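Local coordinates for protein NAD(P)H-hydrate epimerase (Saccharomyces cerevisiae, PDB 1JZT) that catalyses the epimerization of the R and S forms of hydrated NADH and NADPH, allowing both epimers of these damaged cofactors to be repaired, at residues Leu34-Arg45 with Glu238-Leu246. Residues are numbered along the deposited sequence; the frame is centred on the assembly and turned at random.
Sequences LAGFSVAQAVCR and ESTDQILKL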
loop_
_atom_site.group_PDB
_atom_site.type_symbol
_atom_site.label_atom_id
_atom_site.label_comp_id
_atom_site.label_asym_id
_atom_site.label_seq_id
_atom_site.Cartn_x
_atom_site.Cartn_y
_atom_site.Cartn_z
ATOM N N LEU A 34 -10.630 -4.826 -2.734
ATOM C CA LEU A 34 -9.941 -6.042 -2.309
ATOM C C LEU A 34 -8.474 -5.749 -1.996
ATOM O O LEU A 34 -7.939 -6.255 -1.015
ATOM C CB LEU A 34 -10.054 -7.121 -3.392
ATOM C CG LEU A 34 -11.445 -7.733 -3.642
ATOM C CD1 LEU A 34 -11.362 -8.713 -4.807
ATOM C CD2 LEU A 34 -11.940 -8.443 -2.391
ATOM N N ALA A 35 -7.829 -4.919 -2.818
ATOM C CA ALA A 35 -6.424 -4.575 -2.592
ATOM C C ALA A 35 -6.253 -3.801 -1.285
ATOM O O ALA A 35 -5.375 -4.117 -0.475
ATOM C CB ALA A 35 -5.885 -3.752 -3.759
ATOM N N GLY A 36 -7.083 -2.781 -1.091
ATOM C CA GLY A 36 -7.011 -1.986 0.125
ATOM C C GLY A 36 -7.294 -2.837 1.351
ATOM O O GLY A 36 -6.729 -2.606 2.429
ATOM N N PHE A 37 -8.173 -3.824 1.193
ATOM C CA PHE A 37 -8.510 -4.716 2.298
ATOM C C PHE A 37 -7.261 -5.499 2.687
ATOM O O PHE A 37 -6.926 -5.612 3.875
ATOM C CB PHE A 37 -9.618 -5.697 1.901
ATOM C CG PHE A 37 -9.998 -6.649 3.006
ATOM C CD1 PHE A 37 -10.935 -6.280 3.962
ATOM C CD2 PHE A 37 -9.359 -7.878 3.134
ATOM C CE1 PHE A 37 -11.230 -7.113 5.041
ATOM C CE2 PHE A 37 -9.643 -8.725 4.213
ATOM C CZ PHE A 37 -10.582 -8.335 5.166
ATOM N N SER A 38 -6.567 -6.022 1.680
ATOM C CA SER A 38 -5.343 -6.793 1.898
ATOM C C SER A 38 -4.337 -6.016 2.735
ATOM O O SER A 38 -3.808 -6.521 3.720
ATOM C CB SER A 38 -4.695 -7.156 0.556
ATOM O OG SER A 38 -5.468 -8.104 -0.145
ATOM N N VAL A 39 -4.061 -4.786 2.318
ATOM C CA VAL A 39 -3.120 -3.939 3.040
ATOM C C VAL A 39 -3.537 -3.779 4.500
ATOM O O VAL A 39 -2.717 -3.913 5.399
ATOM C CB VAL A 39 -3.025 -2.536 2.416
ATOM C CG1 VAL A 39 -2.059 -1.671 3.227
ATOM C CG2 VAL A 39 -2.560 -2.646 0.969
ATOM N N ALA A 40 -4.806 -3.464 4.737
ATOM C CA ALA A 40 -5.304 -3.307 6.105
ATOM C C ALA A 40 -5.104 -4.592 6.913
ATOM O O ALA A 40 -4.676 -4.559 8.073
ATOM C CB ALA A 40 -6.773 -2.942 6.079
ATOM N N GLN A 41 -5.423 -5.731 6.309
ATOM C CA GLN A 41 -5.251 -7.007 7.001
ATOM C C GLN A 41 -3.770 -7.237 7.375
ATOM O O GLN A 41 -3.475 -7.745 8.458
ATOM C CB GLN A 41 -5.790 -8.153 6.126
ATOM C CG GLN A 41 -5.940 -9.504 6.838
ATOM C CD GLN A 41 -6.730 -10.518 6.013
ATOM O OE1 GLN A 41 -6.386 -10.802 4.870
ATOM N NE2 GLN A 41 -7.789 -11.068 6.599
ATOM N N ALA A 42 -2.841 -6.852 6.498
ATOM C CA ALA A 42 -1.402 -7.016 6.773
ATOM C C ALA A 42 -0.974 -6.158 7.964
ATOM O O ALA A 42 -0.184 -6.590 8.813
ATOM C CB ALA A 42 -0.568 -6.635 5.535
ATOM N N VAL A 43 -1.489 -4.933 8.020
ATOM C CA VAL A 43 -1.169 -4.019 9.113
ATOM C C VAL A 43 -1.685 -4.582 10.436
ATOM O O VAL A 43 -0.982 -4.571 11.449
ATOM C CB VAL A 43 -1.806 -2.640 8.877
ATOM C CG1 VAL A 43 -1.659 -1.770 10.122
ATOM C CG2 VAL A 43 -1.157 -1.978 7.675
ATOM N N CYS A 44 -2.923 -5.061 10.418
ATOM C CA CYS A 44 -3.539 -5.636 11.607
ATOM C C CYS A 44 -2.770 -6.877 12.068
ATOM O O CYS A 44 -2.606 -7.110 13.262
ATOM C CB CYS A 44 -5.004 -5.993 11.306
ATOM S SG CYS A 44 -5.931 -6.738 12.674
ATOM N N ARG A 45 -2.281 -7.667 11.123
ATOM C CA ARG A 45 -1.556 -8.882 11.480
ATOM C C ARG A 45 -0.141 -8.596 11.984
ATOM O O ARG A 45 0.373 -9.306 12.851
ATOM C CB ARG A 45 -1.511 -9.830 10.284
ATOM C CG ARG A 45 -1.031 -11.222 10.634
ATOM C CD ARG A 45 -1.470 -12.232 9.593
ATOM N NE ARG A 45 -2.925 -12.379 9.534
ATOM C CZ ARG A 45 -3.548 -13.193 8.684
ATOM N NH1 ARG A 45 -2.841 -13.925 7.831
ATOM N NH2 ARG A 45 -4.874 -13.281 8.683
ATOM N N GLU A 238 -3.958 -18.666 2.788
ATOM C CA GLU A 238 -4.485 -19.587 3.790
ATOM C C GLU A 238 -5.901 -19.221 4.201
ATOM O O GLU A 238 -6.235 -18.041 4.301
ATOM C CB GLU A 238 -3.588 -19.577 5.031
ATOM C CG GLU A 238 -2.188 -20.119 4.783
ATOM C CD GLU A 238 -1.233 -19.867 5.937
ATOM O OE1 GLU A 238 -1.695 -19.630 7.077
ATOM O OE2 GLU A 238 -0.008 -19.923 5.696
ATOM N N SER A 239 -6.734 -20.233 4.433
ATOM C CA SER A 239 -8.111 -20.006 4.865
ATOM C C SER A 239 -8.801 -18.962 3.980
ATOM O O SER A 239 -8.782 -19.069 2.756
ATOM C CB SER A 239 -8.107 -19.546 6.326
ATOM O OG SER A 239 -9.420 -19.399 6.829
ATOM N N THR A 240 -9.409 -17.955 4.604
ATOM C CA THR A 240 -10.093 -16.898 3.867
ATOM C C THR A 240 -9.246 -15.621 3.811
ATOM O O THR A 240 -9.747 -14.564 3.439
ATOM C CB THR A 240 -11.464 -16.558 4.504
ATOM O OG1 THR A 240 -11.271 -16.250 5.888
ATOM C CG2 THR A 240 -12.440 -17.741 4.385
ATOM N N ASP A 241 -7.968 -15.727 4.177
ATOM C CA ASP A 241 -7.047 -14.584 4.173
ATOM C C ASP A 241 -6.931 -13.900 2.817
ATOM O O ASP A 241 -7.029 -14.548 1.773
ATOM C CB ASP A 241 -5.630 -15.002 4.570
ATOM C CG ASP A 241 -5.510 -15.419 6.021
ATOM O OD1 ASP A 241 -6.451 -15.189 6.804
ATOM O OD2 ASP A 241 -4.446 -15.977 6.374
ATOM N N GLN A 242 -6.703 -12.588 2.836
ATOM C CA GLN A 242 -6.538 -11.841 1.591
ATOM C C GLN A 242 -5.066 -11.447 1.444
ATOM O O GLN A 242 -4.694 -10.635 0.587
ATOM C CB GLN A 242 -7.431 -10.600 1.582
ATOM C CG GLN A 242 -8.929 -10.934 1.610
ATOM C CD GLN A 242 -9.370 -11.746 0.404
ATOM O OE1 GLN A 242 -9.348 -11.259 -0.724
ATOM N NE2 GLN A 242 -9.763 -12.994 0.635
ATOM N N ILE A 243 -4.244 -12.043 2.302
ATOM C CA ILE A 243 -2.806 -11.827 2.313
ATOM C C ILE A 243 -2.147 -13.173 2.604
ATOM O O ILE A 243 -2.790 -14.089 3.127
ATOM C CB ILE A 243 -2.373 -10.833 3.424
ATOM C CG1 ILE A 243 -2.784 -11.380 4.798
ATOM C CG2 ILE A 243 -2.982 -9.461 3.174
ATOM C CD1 ILE A 243 -2.214 -10.588 5.972
ATOM N N LEU A 244 -0.872 -13.280 2.242
ATOM C CA LEU A 244 -0.061 -14.480 2.463
ATOM C C LEU A 244 1.354 -13.997 2.770
ATOM O O LEU A 244 1.905 -13.176 2.034
ATOM C CB LEU A 244 -0.015 -15.362 1.208
ATOM C CG LEU A 244 0.953 -16.554 1.281
ATOM C CD1 LEU A 244 0.523 -17.500 2.401
ATOM C CD2 LEU A 244 0.980 -17.296 -0.052
ATOM N N LYS A 245 1.933 -14.482 3.859
ATOM C CA LYS A 245 3.283 -14.084 4.222
ATOM C C LYS A 245 4.233 -14.711 3.196
ATOM O O LYS A 245 4.308 -15.939 3.080
ATOM C CB LYS A 245 3.599 -14.562 5.644
ATOM C CG LYS A 245 4.896 -14.043 6.226
ATOM C CD LYS A 245 5.085 -14.605 7.624
ATOM C CE LYS A 245 6.411 -14.186 8.212
ATOM N NZ LYS A 245 6.493 -12.705 8.274
ATOM N N LEU A 246 4.918 -13.837 2.453
ATOM C CA LEU A 246 5.862 -14.155 1.372
ATOM C C LEU A 246 5.190 -14.284 0.001
ATOM O O LEU A 246 4.874 -15.415 -0.429
ATOM C CB LEU A 246 6.678 -15.405 1.684
ATOM C CG LEU A 246 7.999 -15.108 2.402
ATOM C CD1 LEU A 246 7.708 -14.404 3.725
ATOM C CD2 LEU A 246 8.763 -16.399 2.639
ATOM O OXT LEU A 246 4.968 -13.225 -0.633
HETATM O O HOH W 1 -7.486 -9.482 -1.930
HETATM O O HOH W 2 -9.863 -12.343 4.901
#
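Arg45 turns one face of its guanidinium to Ile243 CD1, which sits off-centre toward the rim, and its edge to the carboxylate of Asp241. The contact illustrates how a Rossmann-like alpha/beta sheet seats its edge: helix 28-46 packs on Ile243 and bonds the loop leading into the C-terminal strand 243-245, which pairs antiparallel with strand 214-218. Arg45 NH1 donates to Asp241 OD2 at 3.0 Å and Arg45 NH2 to Asp241 OD1 at 3.1 Å, an end-on, two-nitrogen salt bridge. It lies in the guanidinium plane yet meets both oxygens from above the carboxylate, the two planes being 61° apart. Phe37 offers its ring edge to Gln242 CB, while Gln242 CG comes obliquely to within 3.4 Å of Phe37 CD2; His80 from helix 69-83 packs edge-to-face with this ring.

Polar side chains of the helix hold the loop backbone. With CG anti to the backbone N (chi1 -168°) and the chain extended, Gln41 reaches across to accept the N-H of Gln242 on an in-plane lone pair of OE1. One turn earlier, Ser38 OG donates to Gln242 O and also bonds Gly219 N, joining the helix to the lead-in of the edge strand and to the residue just after strand 214-218. Beyond the Gln41 bond, toward Arg45, Ile243 CD1 packs 3.7 Å from Ala42 CA. Two waters bridge the segments: one links Ser38 OG to Gln242 OE1, the other accepts from Gln41 NE2 and donates to Thr240 O.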